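Local structure of alpha-galacturonidase (3FEF) at residues K71-A76 with R131-Y136; V79-L84 with P124-I129. The protein hydrolyses alpha-1,4-linked galacturonate, including di-galacturonate, as a homotetrameric family 4 glycosidase that uses NAD(+) and manganese. All blocks are in the same frame, centred on the assembly; numbering follows the deposited sequence.

Interaction 1: residues K71-A76 with R131-Y136; sequences KALSAA and RAIRDY
Leu-73 lays its isobutyl group against the last turns of helix 112-136 and carries most of the contact on its side. With CG beside the backbone N and anti to the carbonyl carbon (chi1 -63°), the branch reaches across so that CD1 presses on Ala-132, 3.4 Å from its carbonyl carbon C and 3.5 Å from its CB, the latter closer than carbons usually pack. The other methyl, Leu-73 CD2, lies more loosely at 4.2 Å from Ile-133 CG1. Nearer the backbone, Leu-73 CB meets Tyr-136 CB at 3.8 Å, while CD1 comes to the edge of the tyrosine ring, near its plane. One ring face is taken within the helix by Asp-135 CB, 3.8 Å above the centre. The helix of Leu-73 ends here: Ser-74 leaves helical geometry, and a type II turn from Leu-73 to Ala-76 is closed by Ala-76 N donating to Leu-73 O at 2.8 Å. At the end of the turn Ala-76 packs on Lys-7 and Ala-9 of strand 6-11, and Leu-73 also touches Ala-9. The arrangement is apolar helix-to-helix packing on one face of the parallel sheet of an NAD-binding Rossmann-type domain.

Interaction 2: residues V79-L84 with P124-I129; sequences VIISIL and PIFAEI
Five apolar side chains make up this contact, and every meeting across it is van der Waals packing. The aliphatic pairs come first. Ile-83 CD1 is pressed to 3.5 Å from Ile-125 CG2, closer than carbons usually pack, as the two side chains run past each other in opposite directions. Ile-83 holds CG1 in the crowded position between its backbone N and carbonyl carbon (chi1 60°), and from there CD1 also lies 4.2 Å from Ile-129 CD1. Ile-81 meets Ile-129 tip to tip, its CD1 3.8 Å from Ile-129 CG2.

The aromatic contacts centre on Phe-126. With CG beside the backbone N and anti to the carbonyl carbon (chi1 -82°), the far end of its ring meets Ile-81 and Ile-83. Its CE1 is 3.8 Å from Ile-81 CG2 and its CE2 is 3.8 Å from Ile-83 CD1, so two isoleucines two residues apart share one ring, both obliquely. Elsewhere Phe-126 touches Cys-152, Val-155 and Leu-156 of helix 149-159. An alanine in place of Phe-126 would remove the ring and would probably loosen the packing of both isoleucines and the join to helix 149-159.

Polar bonds lie within the backbone or reach outside the pair. Ile-129 N donates to Ile-125 O at 3.1 Å within the helix, and Ile-83 N is hydrogen-bonded to Thr-146 OG1 just past the strand end. Strand 78-81 itself is paired with strands 6-11 and 141-144. A helix packed by its apolar side on a central parallel strand, here continued over the segment that leaves that strand's C-terminal end, is characteristic of the Rossmann-type dinucleotide-binding fold.

How the interactions relate
Interactions 1 and 2 are a worked example of one long helix covering successive parts of a Rossmann-type domain: both use helix 112-136, their centres about 12 Å apart. Helix 69-73 and strand 78-81 follow each other in the chain, and the two contacts join directly where Leu-73 CD2 lies 3.8 Å from Val-79 CG2, giving continuous apolar packing. In interaction 2 the side chain of Ile-83 is about 4 Å from Gly-12, which lies in the stretch that probably binds NAD(+). Interaction 2 also lies nearer the catalytic centre: the Phe-126 side chain is about 8 Å from that of Asn-147, a probable substrate-binding residue, and about 13 Å from the bound magnesium ion.

Interaction 1: residues K71-A76 with R131-Y136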
loop_
_atom_site.group_PDB
_atom_site.type_symbol
_atom_site.label_atom_id
_atom_site.label_comp_id
_atom_site.label_asym_id
_atom_site.label_seq_id
_atom_site.Cartn_x
_atom_site.Cartn_y
_atom_site.Cartn_z
ATOM N N LYS A 71 -23.314 -12.553 31.659
ATOM C CA LYS A 71 -23.217 -13.872 32.257
ATOM C C LYS A 71 -22.795 -14.924 31.227
ATOM O O LYS A 71 -21.995 -15.795 31.522
ATOM C CB LYS A 71 -24.547 -14.248 32.894
ATOM C CG LYS A 71 -24.447 -14.643 34.372
ATOM C CD LYS A 71 -25.726 -14.254 35.130
ATOM C CE LYS A 71 -26.956 -14.379 34.228
ATOM N NZ LYS A 71 -28.177 -13.727 34.805
ATOM N N ALA A 72 -23.334 -14.834 30.016
ATOM C CA ALA A 72 -22.912 -15.716 28.933
ATOM C C ALA A 72 -21.412 -15.586 28.670
ATOM O O ALA A 72 -20.715 -16.587 28.546
ATOM C CB ALA A 72 -23.695 -15.424 27.666
ATOM N N LEU A 73 -20.920 -14.351 28.642
ATOM C CA LEU A 73 -19.566 -14.070 28.173
ATOM C C LEU A 73 -18.478 -14.331 29.220
ATOM O O LEU A 73 -17.363 -14.719 28.883
ATOM C CB LEU A 73 -19.467 -12.636 27.645
ATOM C CG LEU A 73 -20.315 -12.264 26.410
ATOM C CD1 LEU A 73 -20.158 -10.801 26.093
ATOM C CD2 LEU A 73 -19.963 -13.090 25.164
ATOM N N SER A 74 -18.791 -14.125 30.490
ATOM C CA SER A 74 -17.748 -14.166 31.491
ATOM C C SER A 74 -17.017 -15.504 31.432
ATOM O O SER A 74 -17.642 -16.561 31.432
ATOM C CB SER A 74 -18.316 -13.902 32.891
ATOM O OG SER A 74 -18.898 -15.081 33.414
ATOM N N ALA A 75 -15.691 -15.442 31.362
ATOM C CA ALA A 75 -14.848 -16.631 31.275
ATOM C C ALA A 75 -15.050 -17.463 30.003
ATOM O O ALA A 75 -14.649 -18.617 29.955
ATOM C CB ALA A 75 -15.040 -17.506 32.517
ATOM N N ALA A 76 -15.684 -16.911 28.980
ATOM C CA ALA A 76 -15.925 -17.687 27.761
ATOM C C ALA A 76 -14.645 -17.872 26.936
ATOM O O ALA A 76 -13.862 -16.943 26.808
ATOM C CB ALA A 76 -17.006 -17.024 26.922
ATOM N N ARG A 131 -18.953 -4.646 22.115
ATOM C CA ARG A 131 -18.541 -3.937 23.324
ATOM C C ARG A 131 -18.598 -4.882 24.511
ATOM O O ARG A 131 -17.777 -4.792 25.421
ATOM C CB ARG A 131 -19.387 -2.673 23.557
ATOM C CG ARG A 131 -19.015 -1.506 22.627
ATOM C CD ARG A 131 -19.697 -0.194 23.031
ATOM N NE ARG A 131 -21.119 -0.275 22.744
ATOM C CZ ARG A 131 -21.689 0.152 21.616
ATOM N NH1 ARG A 131 -20.951 0.719 20.662
ATOM N NH2 ARG A 131 -23.000 0.010 21.453
ATOM N N ALA A 132 -19.542 -5.820 24.475
ATOM C CA ALA A 132 -19.688 -6.805 25.556
ATOM C C ALA A 132 -18.552 -7.816 25.548
ATOM O O ALA A 132 -17.967 -8.132 26.586
ATOM C CB ALA A 132 -21.038 -7.519 25.445
ATOM N N ILE A 133 -18.247 -8.339 24.365
ATOM C CA ILE A 133 -17.084 -9.203 24.197
ATOM C C ILE A 133 -15.823 -8.477 24.646
ATOM O O ILE A 133 -15.000 -9.034 25.366
ATOM C CB ILE A 133 -16.952 -9.639 22.735
ATOM C CG1 ILE A 133 -18.129 -10.535 22.369
ATOM C CG2 ILE A 133 -15.615 -10.335 22.493
ATOM C CD1 ILE A 133 -18.283 -10.745 20.898
ATOM N N ARG A 134 -15.662 -7.229 24.223
ATOM C CA ARG A 134 -14.524 -6.433 24.695
ATOM C C ARG A 134 -14.497 -6.343 26.223
ATOM O O ARG A 134 -13.439 -6.436 26.838
ATOM C CB ARG A 134 -14.592 -5.007 24.160
ATOM C CG ARG A 134 -13.366 -4.165 24.543
ATOM C CD ARG A 134 -13.505 -2.753 24.034
ATOM N NE ARG A 134 -14.626 -2.096 24.696
ATOM C CZ ARG A 134 -15.212 -0.985 24.263
ATOM N NH1 ARG A 134 -14.801 -0.408 23.144
ATOM N NH2 ARG A 134 -16.220 -0.457 24.946
ATOM N N ASP A 135 -15.662 -6.143 26.826
ATOM C CA ASP A 135 -15.726 -5.924 28.264
ATOM C C ASP A 135 -15.526 -7.236 29.025
ATOM O O ASP A 135 -14.776 -7.279 29.972
ATOM C CB ASP A 135 -17.057 -5.273 28.660
ATOM C CG ASP A 135 -17.210 -3.850 28.115
ATOM O OD1 ASP A 135 -16.188 -3.197 27.825
ATOM O OD2 ASP A 135 -18.363 -3.382 27.976
ATOM N N TYR A 136 -16.162 -8.317 28.589
ATOM C CA TYR A 136 -16.147 -9.548 29.395
ATOM C C TYR A 136 -15.330 -10.726 28.890
ATOM O O TYR A 136 -15.084 -11.644 29.646
ATOM C CB TYR A 136 -17.583 -9.995 29.680
ATOM C CG TYR A 136 -18.426 -8.837 30.145
ATOM C CD1 TYR A 136 -18.146 -8.198 31.352
ATOM C CD2 TYR A 136 -19.461 -8.346 29.362
ATOM C CE1 TYR A 136 -18.889 -7.127 31.770
ATOM C CE2 TYR A 136 -20.212 -7.265 29.776
ATOM C CZ TYR A 136 -19.918 -6.661 30.986
ATOM O OH TYR A 136 -20.653 -5.586 31.419
#

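Interaction 2: residues V79-L84 with P124-I129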
loop_
_atom_site.group_PDB
_atom_site.type_symbol
_atom_site.label_atom_id
_atom_site.label_comp_id
_atom_site.label_asym_id
_atom_site.label_seq_id
_atom_site.Cartn_x
_atom_site.Cartn_y
_atom_site.Cartn_z
ATOM N N VAL A 79 -17.039 -17.668 21.539
ATOM C CA VAL A 79 -18.333 -16.972 21.408
ATOM C C VAL A 79 -18.901 -17.238 20.022
ATOM O O VAL A 79 -18.280 -16.920 18.999
ATOM C CB VAL A 79 -18.225 -15.434 21.656
ATOM C CG1 VAL A 79 -19.593 -14.791 21.617
ATOM C CG2 VAL A 79 -17.585 -15.157 23.013
ATOM N N ILE A 80 -20.077 -17.853 19.991
ATOM C CA ILE A 80 -20.760 -18.123 18.752
ATOM C C ILE A 80 -21.938 -17.173 18.661
ATOM O O ILE A 80 -22.656 -16.958 19.647
ATOM C CB ILE A 80 -21.281 -19.559 18.743
ATOM C CG1 ILE A 80 -20.105 -20.533 18.890
ATOM C CG2 ILE A 80 -22.129 -19.828 17.489
ATOM C CD1 ILE A 80 -20.556 -21.934 19.070
ATOM N N ILE A 81 -22.128 -16.590 17.481
ATOM C CA ILE A 81 -23.229 -15.667 17.264
ATOM C C ILE A 81 -24.076 -16.125 16.094
ATOM O O ILE A 81 -23.599 -16.237 14.950
ATOM C CB ILE A 81 -22.751 -14.231 16.963
ATOM C CG1 ILE A 81 -21.700 -13.796 17.986
ATOM C CG2 ILE A 81 -23.957 -13.274 16.924
ATOM C CD1 ILE A 81 -20.974 -12.489 17.598
ATOM N N SER A 82 -25.340 -16.371 16.395
ATOM C CA SER A 82 -26.293 -16.755 15.395
ATOM C C SER A 82 -27.654 -16.188 15.750
ATOM O O SER A 82 -28.487 -16.883 16.334
ATOM C CB SER A 82 -26.374 -18.272 15.358
ATOM O OG SER A 82 -27.561 -18.656 14.734
ATOM N N ILE A 83 -27.870 -14.919 15.431
ATOM C CA ILE A 83 -29.129 -14.256 15.746
ATOM C C ILE A 83 -29.824 -13.784 14.488
ATOM O O ILE A 83 -29.236 -13.753 13.401
ATOM C CB ILE A 83 -28.925 -13.013 16.611
ATOM C CG1 ILE A 83 -28.030 -12.014 15.883
ATOM C CG2 ILE A 83 -28.363 -13.380 17.996
ATOM C CD1 ILE A 83 -27.819 -10.761 16.654
ATOM N N LEU A 84 -31.085 -13.411 14.651
ATOM C CA LEU A 84 -31.854 -12.786 13.591
ATOM C C LEU A 84 -31.948 -11.307 13.934
ATOM O O LEU A 84 -32.446 -10.948 15.002
ATOM C CB LEU A 84 -33.253 -13.397 13.517
ATOM C CG LEU A 84 -34.209 -12.681 12.560
ATOM C CD1 LEU A 84 -33.803 -12.900 11.093
ATOM C CD2 LEU A 84 -35.653 -13.121 12.810
ATOM N N PRO A 124 -26.248 -1.805 15.002
ATOM C CA PRO A 124 -26.157 -1.483 16.441
ATOM C C PRO A 124 -26.278 -2.717 17.339
ATOM O O PRO A 124 -25.821 -2.695 18.477
ATOM C CB PRO A 124 -27.303 -0.475 16.674
ATOM C CG PRO A 124 -28.233 -0.642 15.493
ATOM C CD PRO A 124 -27.414 -1.193 14.336
ATOM N N ILE A 125 -26.858 -3.798 16.831
ATOM C CA ILE A 125 -26.859 -5.055 17.580
ATOM C C ILE A 125 -25.433 -5.603 17.734
ATOM O O ILE A 125 -25.051 -6.084 18.797
ATOM C CB ILE A 125 -27.771 -6.105 16.918
ATOM C CG1 ILE A 125 -29.214 -5.594 16.870
ATOM C CG2 ILE A 125 -27.708 -7.428 17.676
ATOM C CD1 ILE A 125 -30.205 -6.598 16.279
ATOM N N PHE A 126 -24.631 -5.515 16.677
ATOM C CA PHE A 126 -23.291 -6.080 16.739
ATOM C C PHE A 126 -22.294 -5.144 17.424
ATOM O O PHE A 126 -21.324 -5.601 18.040
ATOM C CB PHE A 126 -22.818 -6.541 15.352
ATOM C CG PHE A 126 -23.343 -7.895 14.971
ATOM C CD1 PHE A 126 -22.519 -9.020 15.034
ATOM C CD2 PHE A 126 -24.673 -8.056 14.592
ATOM C CE1 PHE A 126 -23.014 -10.289 14.700
ATOM C CE2 PHE A 126 -25.185 -9.333 14.251
ATOM C CZ PHE A 126 -24.354 -10.444 14.309
ATOM N N ALA A 127 -22.539 -3.838 17.337
ATOM C CA ALA A 127 -21.757 -2.877 18.108
ATOM C C ALA A 127 -21.886 -3.206 19.588
ATOM O O ALA A 127 -20.896 -3.193 20.323
ATOM C CB ALA A 127 -22.239 -1.445 17.840
ATOM N N GLU A 128 -23.111 -3.507 20.021
ATOM C CA GLU A 128 -23.371 -3.861 21.416
ATOM C C GLU A 128 -22.724 -5.202 21.798
ATOM O O GLU A 128 -22.150 -5.347 22.871
ATOM C CB GLU A 128 -24.887 -3.897 21.716
ATOM C CG GLU A 128 -25.190 -4.350 23.159
ATOM C CD GLU A 128 -26.644 -4.159 23.597
ATOM O OE1 GLU A 128 -27.582 -4.371 22.786
ATOM O OE2 GLU A 128 -26.853 -3.809 24.785
ATOM N N ILE A 129 -22.822 -6.185 20.915
ATOM C CA ILE A 129 -22.148 -7.461 21.139
ATOM C C ILE A 129 -20.635 -7.257 21.209
ATOM O O ILE A 129 -19.964 -7.760 22.110
ATOM C CB ILE A 129 -22.521 -8.473 20.053
ATOM C CG1 ILE A 129 -23.962 -8.961 20.278
ATOM C CG2 ILE A 129 -21.552 -9.628 20.068
ATOM C CD1 ILE A 129 -24.566 -9.722 19.058
#